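Local coordinates for protein alkylhalidase CmlS (PDB 3I3L) that is a flavin-dependent halogenase of chloramphenicol biosynthesis that carries its FAD covalently bound to an aspartate and probably works as an oxidoreductase, at residues A[186-198]-A[296-308]. Sequence-based numbering, arbitrary orientation.
Sequences SGGPISRKLGVRQ and QDWSYDTEVFSAD. With FAD (flavin-adenine dinucleotide), chain B.
Arg197 lays its guanidinium flat on the ring of Tyr300, the two planes 15° apart, a worked example of how a cation-pi stack can tie a short edge strand to its neighbour. CD rides over the ring face, 3.6 Å from the Tyr300 centroid, while CZ sits off-centre. With CG anti to the backbone N (chi1 -176°) and a bend at chi3, the head turns back along the ring toward Ser186, whose O receives both NH1 (2.8 Å) and NH2 in the guanidinium plane; NH1 meets a lone pair, NH2 comes from above the carbonyl plane. Ser186 OG lies at the ring edge, 2.9 Å from Tyr300 OH, which is itself hydrogen-bonded to Asp315 O. Replacing Arg197 with alanine would probably strip the stack from this face of Tyr300 and leave Ser186 O without its two-pronged donor.

Looser packing marks the side of Gln198, Asp301 and Glu303, where a water donates to Gln198 O and, at 2.8 Å, to Asp301 OD1. The antiparallel ladder is short: Gln198 N reaches Asp301 O nearly straight (2.9 Å, 179°), the return bond from Asp301 N to Gln198 O is more bent, and past the strand end Glu303 N closes on Val196 O.

The pairing joins strand 197-200, just after helix 189-194 and its Schellman motif at Gly195, to the end of strand 287-302. That strand also carries Asp297, bonded covalently through OD1 to FAD C8M, and pairs antiparallel with strand 203-213 as well, while Tyr367 of helix 352-382 touches Ser299 and Asp301.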
ATOM      1  N   SER A 186       8.846  -4.074  12.268  1.00 24.95           N
ATOM      2  CA  SER A 186       8.148  -5.180  13.000  1.00 28.06           C
ATOM      3  C   SER A 186       8.582  -5.314  14.466  1.00 27.37           C
ATOM      4  O   SER A 186       7.777  -5.665  15.309  1.00 29.39           O
ATOM      5  CB  SER A 186       8.359  -6.533  12.288  1.00 27.61           C
ATOM      6  OG  SER A 186       7.630  -6.524  11.033  1.00 38.00           O
ATOM      7  N   GLY A 187       9.841  -5.022  14.761  1.00 29.02           N
ATOM      8  CA  GLY A 187      10.316  -5.055  16.131  1.00 31.04           C
ATOM      9  C   GLY A 187      10.192  -3.747  16.914  1.00 34.10           C
ATOM     10  O   GLY A 187      10.837  -3.608  17.969  1.00 33.38           O
ATOM     11  N   GLY A 188       9.352  -2.811  16.441  1.00 32.93           N
ATOM     12  CA  GLY A 188       9.154  -1.563  17.164  1.00 34.01           C
ATOM     13  C   GLY A 188       8.606  -1.818  18.579  1.00 33.87           C
ATOM     14  O   GLY A 188       7.797  -2.724  18.787  1.00 36.26           O
ATOM     15  N   PRO A 189       9.018  -1.008  19.549  1.00 33.25           N
ATOM     16  CA  PRO A 189       8.672  -1.356  20.962  1.00 34.60           C
ATOM     17  C   PRO A 189       7.242  -1.038  21.388  1.00 34.72           C
ATOM     18  O   PRO A 189       6.737  -1.682  22.294  1.00 35.97           O
ATOM     19  CB  PRO A 189       9.673  -0.549  21.805  1.00 32.60           C
ATOM     20  CG  PRO A 189       9.981   0.662  20.906  1.00 35.43           C
ATOM     21  CD  PRO A 189       9.914   0.154  19.442  1.00 30.34           C
ATOM     22  N   ILE A 190       6.571  -0.085  20.745  1.00 34.20           N
ATOM     23  CA  ILE A 190       5.279   0.338  21.262  1.00 31.88           C
ATOM     24  C   ILE A 190       4.177  -0.692  21.089  1.00 34.48           C
ATOM     25  O   ILE A 190       3.450  -1.017  22.061  1.00 33.85           O
ATOM     26  CB  ILE A 190       4.860   1.759  20.761  1.00 31.90           C
ATOM     27  CG1 ILE A 190       5.959   2.788  21.084  1.00 28.86           C
ATOM     28  CG2 ILE A 190       3.468   2.149  21.338  1.00 31.77           C
ATOM     29  CD1 ILE A 190       5.522   4.224  21.011  1.00 26.50           C
ATOM     30  N   SER A 191       4.027  -1.243  19.877  1.00 34.78           N
ATOM     31  CA  SER A 191       2.909  -2.212  19.709  1.00 37.22           C
ATOM     32  C   SER A 191       3.106  -3.410  20.638  1.00 38.43           C
ATOM     33  O   SER A 191       2.124  -4.036  21.089  1.00 39.08           O
ATOM     34  CB  SER A 191       2.744  -2.707  18.272  1.00 35.83           C
ATOM     35  OG  SER A 191       3.973  -3.268  17.823  1.00 35.97           O
ATOM     36  N   ARG A 192       4.370  -3.730  20.913  1.00 38.92           N
ATOM     37  CA  ARG A 192       4.661  -4.875  21.740  1.00 41.33           C
ATOM     38  C   ARG A 192       4.362  -4.526  23.195  1.00 41.23           C
ATOM     39  O   ARG A 192       3.649  -5.248  23.894  1.00 40.77           O
ATOM     40  CB  ARG A 192       6.132  -5.316  21.604  1.00 42.46           C
ATOM     41  CG  ARG A 192       6.289  -6.835  21.787  1.00 46.21           C
ATOM     42  CD  ARG A 192       5.773  -7.287  23.155  1.00 53.88           C
ATOM     43  NE  ARG A 192       4.920  -8.508  23.142  1.00 54.46           N
ATOM     44  CZ  ARG A 192       5.039  -9.515  24.028  1.00 55.43           C
ATOM     45  NH1 ARG A 192       4.221 -10.587  23.954  1.00 51.05           N
ATOM     46  NH2 ARG A 192       5.973  -9.462  25.001  1.00 52.37           N
ATOM     47  N   LYS A 193       4.920  -3.409  23.635  1.00 40.30           N
ATOM     48  CA  LYS A 193       4.623  -2.898  24.937  1.00 39.63           C
ATOM     49  C   LYS A 193       3.097  -2.902  25.235  1.00 38.89           C
ATOM     50  O   LYS A 193       2.635  -3.404  26.276  1.00 38.40           O
ATOM     51  CB  LYS A 193       5.217  -1.489  25.034  1.00 40.89           C
ATOM     52  CG  LYS A 193       4.778  -0.702  26.227  1.00 40.91           C
ATOM     53  CD  LYS A 193       4.744   0.774  25.854  1.00 43.02           C
ATOM     54  CE  LYS A 193       4.368   1.634  27.082  1.00 46.48           C
ATOM     55  NZ  LYS A 193       5.161   1.256  28.294  1.00 45.78           N
ATOM     56  N   LEU A 194       2.306  -2.348  24.326  1.00 38.00           N
ATOM     57  CA  LEU A 194       0.865  -2.237  24.558  1.00 36.73           C
ATOM     58  C   LEU A 194       0.105  -3.537  24.310  1.00 36.87           C
ATOM     59  O   LEU A 194      -1.072  -3.625  24.644  1.00 36.81           O
ATOM     60  CB  LEU A 194       0.319  -1.155  23.627  1.00 37.34           C
ATOM     61  CG  LEU A 194       0.837   0.236  23.976  1.00 38.66           C
ATOM     62  CD1 LEU A 194       0.346   1.283  22.967  1.00 35.79           C
ATOM     63  CD2 LEU A 194       0.359   0.570  25.424  1.00 41.67           C
ATOM     64  N   GLY A 195       0.733  -4.509  23.635  1.00 36.05           N
ATOM     65  CA  GLY A 195       0.039  -5.744  23.310  1.00 35.06           C
ATOM     66  C   GLY A 195      -1.174  -5.526  22.421  1.00 35.06           C
ATOM     67  O   GLY A 195      -2.172  -6.176  22.591  1.00 36.88           O
ATOM     68  N   VAL A 196      -1.101  -4.598  21.474  1.00 32.86           N
ATOM     69  CA  VAL A 196      -2.236  -4.336  20.633  1.00 31.88           C
ATOM     70  C   VAL A 196      -2.045  -4.902  19.205  1.00 30.69           C
ATOM     71  O   VAL A 196      -2.927  -4.735  18.378  1.00 29.88           O
ATOM     72  CB  VAL A 196      -2.518  -2.802  20.554  1.00 32.69           C
ATOM     73  CG1 VAL A 196      -2.947  -2.292  21.920  1.00 35.21           C
ATOM     74  CG2 VAL A 196      -1.275  -2.047  20.052  1.00 30.42           C
ATOM     75  N   ARG A 197      -0.917  -5.565  18.933  1.00 29.60           N
ATOM     76  CA  ARG A 197      -0.723  -6.237  17.647  1.00 29.63           C
ATOM     77  C   ARG A 197      -1.671  -7.458  17.425  1.00 29.79           C
ATOM     78  O   ARG A 197      -1.819  -8.322  18.297  1.00 27.19           O
ATOM     79  CB  ARG A 197       0.748  -6.632  17.422  1.00 29.51           C
ATOM     80  CG  ARG A 197       0.991  -7.264  16.002  1.00 29.08           C
ATOM     81  CD  ARG A 197       2.462  -7.307  15.639  1.00 27.81           C
ATOM     82  NE  ARG A 197       3.101  -5.997  15.609  1.00 23.51           N
ATOM     83  CZ  ARG A 197       4.410  -5.812  15.510  1.00 29.42           C
ATOM     84  NH1 ARG A 197       5.241  -6.861  15.452  1.00 24.96           N
ATOM     85  NH2 ARG A 197       4.923  -4.556  15.396  1.00 28.59           N
ATOM     86  N   GLN A 198      -2.340  -7.478  16.272  1.00 28.76           N
ATOM     87  CA  GLN A 198      -3.314  -8.545  15.943  1.00 28.27           C
ATOM     88  C   GLN A 198      -2.801  -9.283  14.716  1.00 26.47           C
ATOM     89  O   GLN A 198      -2.964  -8.821  13.592  1.00 25.50           O
ATOM     90  CB  GLN A 198      -4.735  -8.000  15.730  1.00 26.97           C
ATOM     91  CG  GLN A 198      -5.096  -6.925  16.783  1.00 33.28           C
ATOM     92  CD  GLN A 198      -6.342  -6.057  16.405  1.00 39.53           C
ATOM     93  OE1 GLN A 198      -6.477  -5.570  15.253  1.00 39.23           O
ATOM     94  NE2 GLN A 198      -7.226  -5.850  17.376  1.00 41.09           N
ATOM     95  N   GLN A 296      10.239 -14.714   9.118  1.00 30.60           N
ATOM     96  CA  GLN A 296       8.785 -14.734   9.242  1.00 31.68           C
ATOM     97  C   GLN A 296       8.179 -13.367   8.910  1.00 32.54           C
ATOM     98  O   GLN A 296       8.455 -12.387   9.588  1.00 33.33           O
ATOM     99  CB  GLN A 296       8.296 -15.122  10.674  1.00 32.77           C
ATOM    100  CG  GLN A 296       8.773 -16.535  11.261  1.00 35.17           C
ATOM    101  CD  GLN A 296       8.312 -17.747  10.471  1.00 35.25           C
ATOM    102  OE1 GLN A 296       7.249 -17.753   9.809  1.00 33.93           O
ATOM    103  NE2 GLN A 296       9.117 -18.790  10.520  1.00 42.43           N
ATOM    104  N   ASP A 297       7.311 -13.322   7.891  1.00 31.04           N
ATOM    105  CA  ASP A 297       6.658 -12.077   7.500  1.00 28.65           C
ATOM    106  C   ASP A 297       5.168 -12.297   7.558  1.00 27.61           C
ATOM    107  O   ASP A 297       4.518 -12.359   6.562  1.00 29.64           O
ATOM    108  CB  ASP A 297       7.076 -11.681   6.070  1.00 29.92           C
ATOM    109  CG  ASP A 297       8.242 -10.710   6.059  1.00 31.90           C
ATOM    110  OD1 ASP A 297       8.726 -10.384   4.971  1.00 33.52           O
ATOM    111  OD2 ASP A 297       8.710 -10.294   7.156  1.00 34.82           O
ATOM    112  N   TRP A 298       4.617 -12.470   8.737  1.00 23.50           N
ATOM    113  CA  TRP A 298       3.133 -12.571   8.859  1.00 24.74           C
ATOM    114  C   TRP A 298       2.458 -11.243   8.757  1.00 24.37           C
ATOM    115  O   TRP A 298       2.952 -10.271   9.303  1.00 25.29           O
ATOM    116  CB  TRP A 298       2.786 -13.135  10.222  1.00 23.45           C
ATOM    117  CG  TRP A 298       3.449 -14.452  10.507  1.00 26.07           C
ATOM    118  CD1 TRP A 298       4.349 -15.111   9.730  1.00 23.63           C
ATOM    119  CD2 TRP A 298       3.231 -15.259  11.654  1.00 22.82           C
ATOM    120  NE1 TRP A 298       4.704 -16.266  10.336  1.00 28.30           N
ATOM    121  CE2 TRP A 298       4.023 -16.383  11.519  1.00 24.19           C
ATOM    122  CE3 TRP A 298       2.394 -15.135  12.778  1.00 25.54           C
ATOM    123  CZ2 TRP A 298       4.059 -17.396  12.477  1.00 30.60           C
ATOM    124  CZ3 TRP A 298       2.410 -16.116  13.723  1.00 30.17           C
ATOM    125  CH2 TRP A 298       3.256 -17.247  13.582  1.00 32.29           C
ATOM    126  N   SER A 299       1.285 -11.211   8.125  1.00 22.21           N
ATOM    127  CA  SER A 299       0.406 -10.080   8.186  1.00 23.07           C
ATOM    128  C   SER A 299      -0.123  -9.865   9.613  1.00 23.38           C
ATOM    129  O   SER A 299      -0.305 -10.824  10.319  1.00 24.11           O
ATOM    130  CB  SER A 299      -0.762 -10.318   7.261  1.00 23.65           C
ATOM    131  OG  SER A 299      -0.367 -10.362   5.889  1.00 22.28           O
ATOM    132  N   TYR A 300      -0.340  -8.616  10.019  1.00 21.70           N
ATOM    133  CA  TYR A 300      -0.990  -8.226  11.284  1.00 20.41           C
ATOM    134  C   TYR A 300      -1.349  -6.743  11.180  1.00 22.83           C
ATOM    135  O   TYR A 300      -0.690  -5.985  10.438  1.00 23.48           O
ATOM    136  CB  TYR A 300      -0.006  -8.364  12.460  1.00 22.02           C
ATOM    137  CG  TYR A 300       1.330  -7.636  12.272  1.00 19.64           C
ATOM    138  CD1 TYR A 300       1.437  -6.247  12.475  1.00 20.42           C
ATOM    139  CD2 TYR A 300       2.475  -8.327  11.837  1.00 22.54           C
ATOM    140  CE1 TYR A 300       2.653  -5.597  12.352  1.00 18.94           C
ATOM    141  CE2 TYR A 300       3.721  -7.683  11.677  1.00 19.76           C
ATOM    142  CZ  TYR A 300       3.789  -6.314  11.927  1.00 25.84           C
ATOM    143  OH  TYR A 300       4.981  -5.699  11.725  1.00 26.06           O
ATOM    144  N   ASP A 301      -2.383  -6.310  11.901  1.00 23.48           N
ATOM    145  CA  ASP A 301      -2.529  -4.869  12.144  1.00 26.54           C
ATOM    146  C   ASP A 301      -2.470  -4.610  13.626  1.00 25.96           C
ATOM    147  O   ASP A 301      -1.836  -5.409  14.357  1.00 27.11           O
ATOM    148  CB  ASP A 301      -3.825  -4.297  11.456  1.00 25.38           C
ATOM    149  CG  ASP A 301      -5.084  -4.971  11.934  1.00 29.78           C
ATOM    150  OD1 ASP A 301      -4.996  -6.038  12.598  1.00 27.90           O
ATOM    151  OD2 ASP A 301      -6.172  -4.455  11.624  1.00 32.42           O
ATOM    152  N   THR A 302      -3.115  -3.517  14.093  1.00 27.62           N
ATOM    153  CA  THR A 302      -3.043  -3.121  15.534  1.00 27.74           C
ATOM    154  C   THR A 302      -4.447  -2.746  15.911  1.00 27.81           C
ATOM    155  O   THR A 302      -5.192  -2.253  15.095  1.00 24.59           O
ATOM    156  CB  THR A 302      -2.321  -1.776  15.809  1.00 29.52           C
ATOM    157  OG1 THR A 302      -1.351  -1.449  14.785  1.00 39.54           O
ATOM    158  CG2 THR A 302      -1.748  -1.750  17.097  1.00 23.01           C
ATOM    159  N   GLU A 303      -4.765  -2.900  17.182  1.00 27.58           N
ATOM    160  CA  GLU A 303      -5.991  -2.359  17.709  1.00 31.14           C
ATOM    161  C   GLU A 303      -5.921  -0.830  17.672  1.00 30.29           C
ATOM    162  O   GLU A 303      -6.947  -0.179  17.483  1.00 30.60           O
ATOM    163  CB  GLU A 303      -6.160  -2.844  19.154  1.00 31.14           C
ATOM    164  CG  GLU A 303      -7.469  -2.566  19.775  1.00 37.85           C
ATOM    165  CD  GLU A 303      -7.663  -3.258  21.165  1.00 48.44           C
ATOM    166  OE1 GLU A 303      -6.703  -3.871  21.728  1.00 44.79           O
ATOM    167  OE2 GLU A 303      -8.820  -3.210  21.671  1.00 54.46           O
ATOM    168  N   VAL A 304      -4.718  -0.276  17.850  1.00 28.59           N
ATOM    169  CA  VAL A 304      -4.497   1.181  17.999  1.00 28.09           C
ATOM    170  C   VAL A 304      -3.346   1.657  17.100  1.00 24.36           C
ATOM    171  O   VAL A 304      -2.215   1.289  17.307  1.00 25.17           O
ATOM    172  CB  VAL A 304      -4.225   1.574  19.511  1.00 29.68           C
ATOM    173  CG1 VAL A 304      -4.227   3.119  19.739  1.00 30.56           C
ATOM    174  CG2 VAL A 304      -5.325   0.966  20.458  1.00 31.55           C
ATOM    175  N   PHE A 305      -3.640   2.478  16.096  1.00 21.10           N
ATOM    176  CA  PHE A 305      -2.558   2.976  15.219  1.00 21.66           C
ATOM    177  C   PHE A 305      -1.931   4.238  15.854  1.00 21.27           C
ATOM    178  O   PHE A 305      -0.785   4.542  15.588  1.00 23.51           O
ATOM    179  CB  PHE A 305      -3.094   3.299  13.818  1.00 18.10           C
ATOM    180  CG  PHE A 305      -3.497   2.080  13.025  1.00 22.42           C
ATOM    181  CD1 PHE A 305      -2.587   1.469  12.185  1.00 21.78           C
ATOM    182  CD2 PHE A 305      -4.752   1.515  13.154  1.00 19.58           C
ATOM    183  CE1 PHE A 305      -2.980   0.345  11.427  1.00 23.74           C
ATOM    184  CE2 PHE A 305      -5.098   0.387  12.422  1.00 18.79           C
ATOM    185  CZ  PHE A 305      -4.245  -0.182  11.588  1.00 20.97           C
ATOM    186  N   SER A 306      -2.662   4.921  16.699  1.00 20.30           N
ATOM    187  CA  SER A 306      -2.108   6.076  17.422  1.00 21.45           C
ATOM    188  C   SER A 306      -3.155   6.482  18.498  1.00 22.11           C
ATOM    189  O   SER A 306      -4.343   6.248  18.350  1.00 22.88           O
ATOM    190  CB  SER A 306      -1.919   7.249  16.440  1.00 21.01           C
ATOM    191  OG  SER A 306      -3.198   7.800  16.054  1.00 19.40           O
ATOM    192  N   ALA A 307      -2.676   7.116  19.554  1.00 21.99           N
ATOM    193  CA  ALA A 307      -3.508   7.660  20.612  1.00 22.89           C
ATOM    194  C   ALA A 307      -2.617   8.624  21.410  1.00 23.90           C
ATOM    195  O   ALA A 307      -1.406   8.500  21.371  1.00 23.21           O
ATOM    196  CB  ALA A 307      -3.986   6.540  21.561  1.00 22.76           C
ATOM    197  N   ASP A 308      -3.221   9.531  22.141  1.00 26.51           N
ATOM    198  CA  ASP A 308      -2.482  10.354  23.098  1.00 27.94           C
ATOM    199  C   ASP A 308      -1.242  11.043  22.468  1.00 26.31           C
ATOM    200  O   ASP A 308      -1.364  11.855  21.556  1.00 24.35           O
ATOM    201  CB  ASP A 308      -2.097   9.457  24.278  1.00 28.66           C
ATOM    202  CG  ASP A 308      -3.321   8.836  24.976  1.00 31.05           C
ATOM    203  OD1 ASP A 308      -4.376   9.498  25.058  1.00 31.81           O
ATOM    204  OD2 ASP A 308      -3.208   7.677  25.462  1.00 34.08           O
TER
HETATM  205  PA  FAD B 600      12.060  -0.948   8.616  1.00 22.91           P
HETATM  206  O1A FAD B 600      12.163  -2.295   9.292  1.00 23.40           O
HETATM  207  O2A FAD B 600      12.478  -0.886   7.188  1.00 26.26           O
HETATM  208  O5B FAD B 600      12.938   0.118   9.487  1.00 28.34           O
HETATM  209  C5B FAD B 600      12.848   0.135  10.898  1.00 26.26           C
HETATM  210  C4B FAD B 600      14.182   0.560  11.552  1.00 24.76           C
HETATM  211  O4B FAD B 600      13.957   0.648  12.978  1.00 25.06           O
HETATM  212  C3B FAD B 600      15.287  -0.449  11.349  1.00 27.75           C
HETATM  213  O3B FAD B 600      16.355   0.151  10.682  1.00 28.16           O
HETATM  214  C2B FAD B 600      15.706  -0.867  12.767  1.00 29.50           C
HETATM  215  O2B FAD B 600      17.092  -0.904  12.894  1.00 32.68           O
HETATM  216  C1B FAD B 600      15.117   0.220  13.652  1.00 25.25           C
HETATM  217  N9A FAD B 600      14.731  -0.139  15.004  1.00 28.90           N
HETATM  218  C8A FAD B 600      14.017  -1.229  15.403  1.00 29.05           C
HETATM  219  N7A FAD B 600      13.844  -1.167  16.741  1.00 29.98           N
HETATM  220  C5A FAD B 600      14.510  -0.092  17.222  1.00 28.89           C
HETATM  221  C6A FAD B 600      14.668   0.410  18.501  1.00 28.67           C
HETATM  222  N6A FAD B 600      14.109  -0.184  19.540  1.00 26.64           N
HETATM  223  N1A FAD B 600      15.373   1.574  18.650  1.00 31.62           N
HETATM  224  C2A FAD B 600      15.949   2.216  17.582  1.00 24.68           C
HETATM  225  N3A FAD B 600      15.773   1.714  16.329  1.00 27.36           N
HETATM  226  C4A FAD B 600      15.064   0.578  16.145  1.00 28.32           C
HETATM  227  N1  FAD B 600       8.193  -3.571   0.708  1.00 24.52           N
HETATM  228  C2  FAD B 600       8.158  -2.942  -0.525  1.00 25.22           C
HETATM  229  O2  FAD B 600       7.786  -1.776  -0.557  1.00 28.21           O
HETATM  230  N3  FAD B 600       8.503  -3.603  -1.674  1.00 23.49           N
HETATM  231  C4  FAD B 600       8.899  -4.913  -1.634  1.00 26.99           C
HETATM  232  O4  FAD B 600       9.236  -5.495  -2.715  1.00 30.83           O
HETATM  233  C4X FAD B 600       8.907  -5.568  -0.401  1.00 26.78           C
HETATM  234  N5  FAD B 600       9.314  -6.872  -0.324  1.00 26.06           N
HETATM  235  C5X FAD B 600       9.420  -7.475   0.909  1.00 24.75           C
HETATM  236  C6  FAD B 600       9.824  -8.815   0.999  1.00 24.65           C
HETATM  237  C7  FAD B 600       9.851  -9.435   2.225  1.00 28.65           C
HETATM  238  C7M FAD B 600      10.301 -10.870   2.358  1.00 30.27           C
HETATM  239  C8  FAD B 600       9.527  -8.691   3.355  1.00 31.68           C
HETATM  240  C8M FAD B 600       9.639  -9.286   4.701  1.00 29.10           C
HETATM  241  C9  FAD B 600       9.079  -7.368   3.280  1.00 27.49           C
HETATM  242  C9A FAD B 600       9.043  -6.779   2.025  1.00 24.94           C
HETATM  243  N10 FAD B 600       8.665  -5.468   1.972  1.00 22.58           N
HETATM  244  C10 FAD B 600       8.547  -4.873   0.773  1.00 23.96           C
HETATM  245  C1' FAD B 600       8.161  -4.875   3.244  1.00 21.76           C
HETATM  246  C2' FAD B 600       8.957  -3.638   3.589  1.00 22.77           C
HETATM  247  O2' FAD B 600      10.287  -3.965   3.534  1.00 26.99           O
HETATM  248  C3' FAD B 600       8.611  -2.991   4.903  1.00 24.44           C
HETATM  249  O3' FAD B 600       7.252  -2.611   4.891  1.00 22.10           O
HETATM  250  C4' FAD B 600       9.464  -1.698   5.126  1.00 23.57           C
HETATM  251  O4' FAD B 600      10.817  -1.996   5.330  1.00 21.84           O
HETATM  252  C5' FAD B 600       8.980  -0.979   6.378  1.00 19.55           C
HETATM  253  O5' FAD B 600       9.680   0.219   6.554  1.00 23.74           O
HETATM  254  P   FAD B 600       9.790   0.728   8.045  1.00 21.58           P
HETATM  255  O1P FAD B 600       8.433   0.640   8.708  1.00 20.89           O
HETATM  256  O2P FAD B 600      10.531   2.061   8.073  1.00 28.18           O
HETATM  257  O3P FAD B 600      10.595  -0.425   8.845  1.00 20.22           O
HETATM  258  O   HOH W   1       9.972  -7.489   8.697  1.00 42.48           O
HETATM  259  O   HOH W   2      -5.568  -8.723  12.075  1.00 33.11           O